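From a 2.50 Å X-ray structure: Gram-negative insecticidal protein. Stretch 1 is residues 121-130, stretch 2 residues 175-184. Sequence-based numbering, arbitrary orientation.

Stretch 1 (121-130) YSSTREAHVL
Stretch 2 (175-184) AAVGGRLDYS

Residues 121-129 and 179-184 form neighbouring antiparallel strands, their axes 4.5 Å apart at closest approach and their N-to-C directions 159° apart. The pairing runs from Ser123 opposite Ser184 to Val129 opposite Gly178, and the two stretches together bury 681 Å². Backbone angles are extended throughout the paired region of the first strand, with phi between -118° and -81° and psi between 90° and 130°; residues 179-184 have phi from -138° to -99° and psi from 100° to 150°.

Thr124, which has the largest area covered by the other stretch (57 Å²), faces Tyr183 (51 Å²) in a hydrogen-bonded pair, with Thr124 CA and Tyr183 CA 5.0 Å apart. Thr124 N donates to Tyr183 O at 2.9 Å and Tyr183 N returns a bond to Thr124 O at 2.7 Å, both close to linear. The side chains leave the same face of the sheet, and Thr124 CB lies 4.2 Å from Tyr183 CB. Thr124 is in the m rotamer (-67°), whereas Tyr183 is t (-176°) with chi2 72°, so that the end of the tyrosine leads away and Thr124 CB sits at the edge of its ring. A water donates to Tyr183 O at 2.7 Å and also hydrogen-bonds Ser122 OG at 2.8 Å and Thr124 OG1 at 2.9 Å; Tyr183 O thus accepts from both the water and the backbone of Thr124.

Leu181, also covered by 51 Å², repeats the arrangement two residues along. Leu181 CA lies 5.3 Å from Glu126 CA, Glu126 N donating to Leu181 O at 2.9 Å and Leu181 N to Glu126 O at 3.0 Å. Leu181 O additionally receives a CA-H...O contact from Arg125 CA at 3.2 Å. The leucine is m,t (-66°, -177°) and shares its face with Thr124, Tyr183, Glu126 and His128. Glu126 extends as t,t, bringing OE2 within 2.9 Å of His128 NE2, which donates to it; His128 has chi1 -68° and chi2 -115°.

The opposite face carries the charged cluster. Arg180 (t,t,p; chi4 -122°) grips Asp182 (m, -72°; chi2 -6°) in a two-pronged salt bridge, Arg180 NE to Asp182 OD1 at 2.9 Å and Arg180 NH2 to Asp182 OD2 at 2.8 Å. Arg125 (m,t,m; chi4 -76°), opposite Asp182, instead donates from NH1 to Ser123 OG at 3.1 Å; its CD lies 3.1 Å from Asp182 OD1, but its NE remains 4.5 Å from that oxygen, beyond a salt bridge.

At the far end, His128 N donates to Gly179 O at 2.7 Å and Gly179 N to His128 O at 3.1 Å. The second stretch turns a corner at Gly178, whose phi/psi is 160°/-128°; an ideal CB there would fall 1.9 Å from His128 O, a clash. The first stretch turns at Leu130, whose N still donates to Val177 O at 2.7 Å.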

# COMPACT_ATOMS: atom_id res chain seq x y z
N TYR A 121 40.49 -16.91 -13.91
CA TYR A 121 39.28 -16.16 -14.10
C TYR A 121 38.14 -17.17 -14.16
O TYR A 121 38.16 -18.07 -15.01
CB TYR A 121 39.38 -15.36 -15.41
CG TYR A 121 40.60 -14.47 -15.44
CD1 TYR A 121 40.62 -13.27 -14.76
CD2 TYR A 121 41.76 -14.86 -16.12
CE1 TYR A 121 41.74 -12.46 -14.78
CE2 TYR A 121 42.89 -14.07 -16.13
CZ TYR A 121 42.87 -12.86 -15.46
OH TYR A 121 44.00 -12.05 -15.45
N SER A 122 37.16 -17.03 -13.26
CA SER A 122 35.99 -17.90 -13.30
C SER A 122 34.73 -17.06 -13.28
O SER A 122 34.62 -16.08 -12.52
CB SER A 122 35.98 -18.88 -12.13
OG SER A 122 36.04 -18.20 -10.87
N SER A 123 33.76 -17.45 -14.11
CA SER A 123 32.39 -16.97 -14.00
C SER A 123 31.52 -18.16 -13.72
O SER A 123 31.42 -19.07 -14.55
CB SER A 123 31.97 -16.29 -15.30
OG SER A 123 30.56 -16.10 -15.36
N THR A 124 30.91 -18.19 -12.54
CA THR A 124 30.00 -19.25 -12.18
C THR A 124 28.61 -18.62 -12.18
O THR A 124 28.31 -17.80 -11.31
CB THR A 124 30.39 -19.82 -10.83
OG1 THR A 124 31.65 -20.49 -10.95
CG2 THR A 124 29.36 -20.82 -10.36
N ARG A 125 27.78 -19.02 -13.15
CA ARG A 125 26.47 -18.41 -13.39
C ARG A 125 25.36 -19.40 -13.16
O ARG A 125 25.37 -20.53 -13.65
CB ARG A 125 26.35 -17.86 -14.81
CG ARG A 125 27.52 -16.99 -15.25
CD ARG A 125 27.23 -16.15 -16.50
NE ARG A 125 27.08 -16.99 -17.69
CZ ARG A 125 28.10 -17.54 -18.35
NH1 ARG A 125 29.39 -17.36 -17.96
NH2 ARG A 125 27.83 -18.31 -19.40
N GLU A 126 24.39 -18.96 -12.36
CA GLU A 126 23.21 -19.75 -12.13
C GLU A 126 22.06 -18.95 -12.67
O GLU A 126 21.71 -17.90 -12.12
CB GLU A 126 23.03 -20.05 -10.66
CG GLU A 126 21.88 -21.00 -10.43
CD GLU A 126 21.72 -21.38 -9.00
OE1 GLU A 126 21.74 -22.59 -8.76
OE2 GLU A 126 21.57 -20.49 -8.13
N ALA A 127 21.48 -19.45 -13.74
CA ALA A 127 20.42 -18.76 -14.45
C ALA A 127 19.09 -19.39 -14.04
O ALA A 127 18.89 -20.61 -14.21
CB ALA A 127 20.63 -18.87 -15.95
N HIS A 128 18.20 -18.58 -13.45
CA HIS A 128 16.90 -19.04 -13.02
C HIS A 128 15.91 -18.66 -14.11
O HIS A 128 15.35 -17.57 -14.09
CB HIS A 128 16.56 -18.43 -11.68
CG HIS A 128 17.43 -18.93 -10.56
ND1 HIS A 128 16.93 -19.67 -9.50
CD2 HIS A 128 18.77 -18.85 -10.36
CE1 HIS A 128 17.93 -20.00 -8.69
NE2 HIS A 128 19.05 -19.51 -9.19
N VAL A 129 15.71 -19.56 -15.06
CA VAL A 129 14.86 -19.28 -16.21
C VAL A 129 13.42 -19.49 -15.81
O VAL A 129 13.09 -20.50 -15.21
CB VAL A 129 15.16 -20.22 -17.40
CG1 VAL A 129 14.26 -19.90 -18.60
CG2 VAL A 129 16.64 -20.16 -17.79
N LEU A 130 12.57 -18.51 -16.11
CA LEU A 130 11.13 -18.69 -15.99
C LEU A 130 10.56 -19.06 -17.37
O LEU A 130 9.78 -20.00 -17.48
CB LEU A 130 10.49 -17.41 -15.44
CG LEU A 130 11.10 -16.94 -14.11
CD1 LEU A 130 10.57 -15.58 -13.75
CD2 LEU A 130 10.86 -17.91 -12.96
N ALA A 175 15.52 -15.09 -25.96
CA ALA A 175 16.12 -14.82 -24.66
C ALA A 175 15.45 -15.59 -23.54
O ALA A 175 14.23 -15.82 -23.56
CB ALA A 175 16.03 -13.33 -24.36
N ALA A 176 16.27 -15.95 -22.56
CA ALA A 176 15.79 -16.49 -21.32
C ALA A 176 15.38 -15.34 -20.43
O ALA A 176 16.10 -14.36 -20.31
CB ALA A 176 16.89 -17.31 -20.67
N VAL A 177 14.23 -15.49 -19.79
CA VAL A 177 13.73 -14.50 -18.87
C VAL A 177 13.64 -15.08 -17.46
O VAL A 177 13.16 -16.18 -17.25
CB VAL A 177 12.36 -13.99 -19.33
CG1 VAL A 177 11.83 -12.98 -18.37
CG2 VAL A 177 12.44 -13.38 -20.73
N GLY A 178 14.13 -14.31 -16.50
CA GLY A 178 14.10 -14.65 -15.09
C GLY A 178 15.13 -13.85 -14.33
O GLY A 178 15.20 -12.63 -14.45
N GLY A 179 15.96 -14.53 -13.54
CA GLY A 179 17.12 -13.87 -12.93
C GLY A 179 18.33 -14.73 -12.97
O GLY A 179 18.24 -15.95 -12.95
N ARG A 180 19.48 -14.08 -13.03
CA ARG A 180 20.77 -14.77 -13.13
C ARG A 180 21.67 -14.25 -12.04
O ARG A 180 21.69 -13.03 -11.81
CB ARG A 180 21.42 -14.43 -14.45
CG ARG A 180 22.64 -15.25 -14.79
CD ARG A 180 23.15 -14.96 -16.20
NE ARG A 180 24.10 -13.85 -16.18
CZ ARG A 180 24.03 -12.70 -16.84
NH1 ARG A 180 23.02 -12.38 -17.63
NH2 ARG A 180 25.01 -11.83 -16.70
N LEU A 181 22.46 -15.12 -11.42
CA LEU A 181 23.56 -14.67 -10.57
C LEU A 181 24.87 -15.07 -11.20
O LEU A 181 25.00 -16.19 -11.68
CB LEU A 181 23.44 -15.28 -9.18
CG LEU A 181 22.23 -14.84 -8.37
CD1 LEU A 181 22.31 -15.48 -7.00
CD2 LEU A 181 22.13 -13.32 -8.25
N ASP A 182 25.82 -14.13 -11.20
CA ASP A 182 27.17 -14.31 -11.69
C ASP A 182 28.11 -14.22 -10.52
O ASP A 182 28.30 -13.15 -9.95
CB ASP A 182 27.54 -13.21 -12.65
CG ASP A 182 26.83 -13.33 -13.97
OD1 ASP A 182 26.17 -14.34 -14.18
OD2 ASP A 182 26.92 -12.42 -14.81
N TYR A 183 28.68 -15.36 -10.13
CA TYR A 183 29.66 -15.42 -9.06
C TYR A 183 30.97 -15.46 -9.77
O TYR A 183 31.38 -16.51 -10.28
CB TYR A 183 29.39 -16.68 -8.25
CG TYR A 183 30.24 -16.89 -7.01
CD1 TYR A 183 30.06 -16.13 -5.88
CD2 TYR A 183 31.15 -17.93 -6.96
CE1 TYR A 183 30.82 -16.36 -4.75
CE2 TYR A 183 31.89 -18.17 -5.83
CZ TYR A 183 31.72 -17.39 -4.72
OH TYR A 183 32.46 -17.65 -3.61
N SER A 184 31.63 -14.31 -9.85
CA SER A 184 32.87 -14.21 -10.63
C SER A 184 34.09 -14.09 -9.73
O SER A 184 34.08 -13.31 -8.76
CB SER A 184 32.78 -13.04 -11.62
OG SER A 184 32.80 -11.81 -10.94
O HOH W 1 33.36 -18.29 -10.05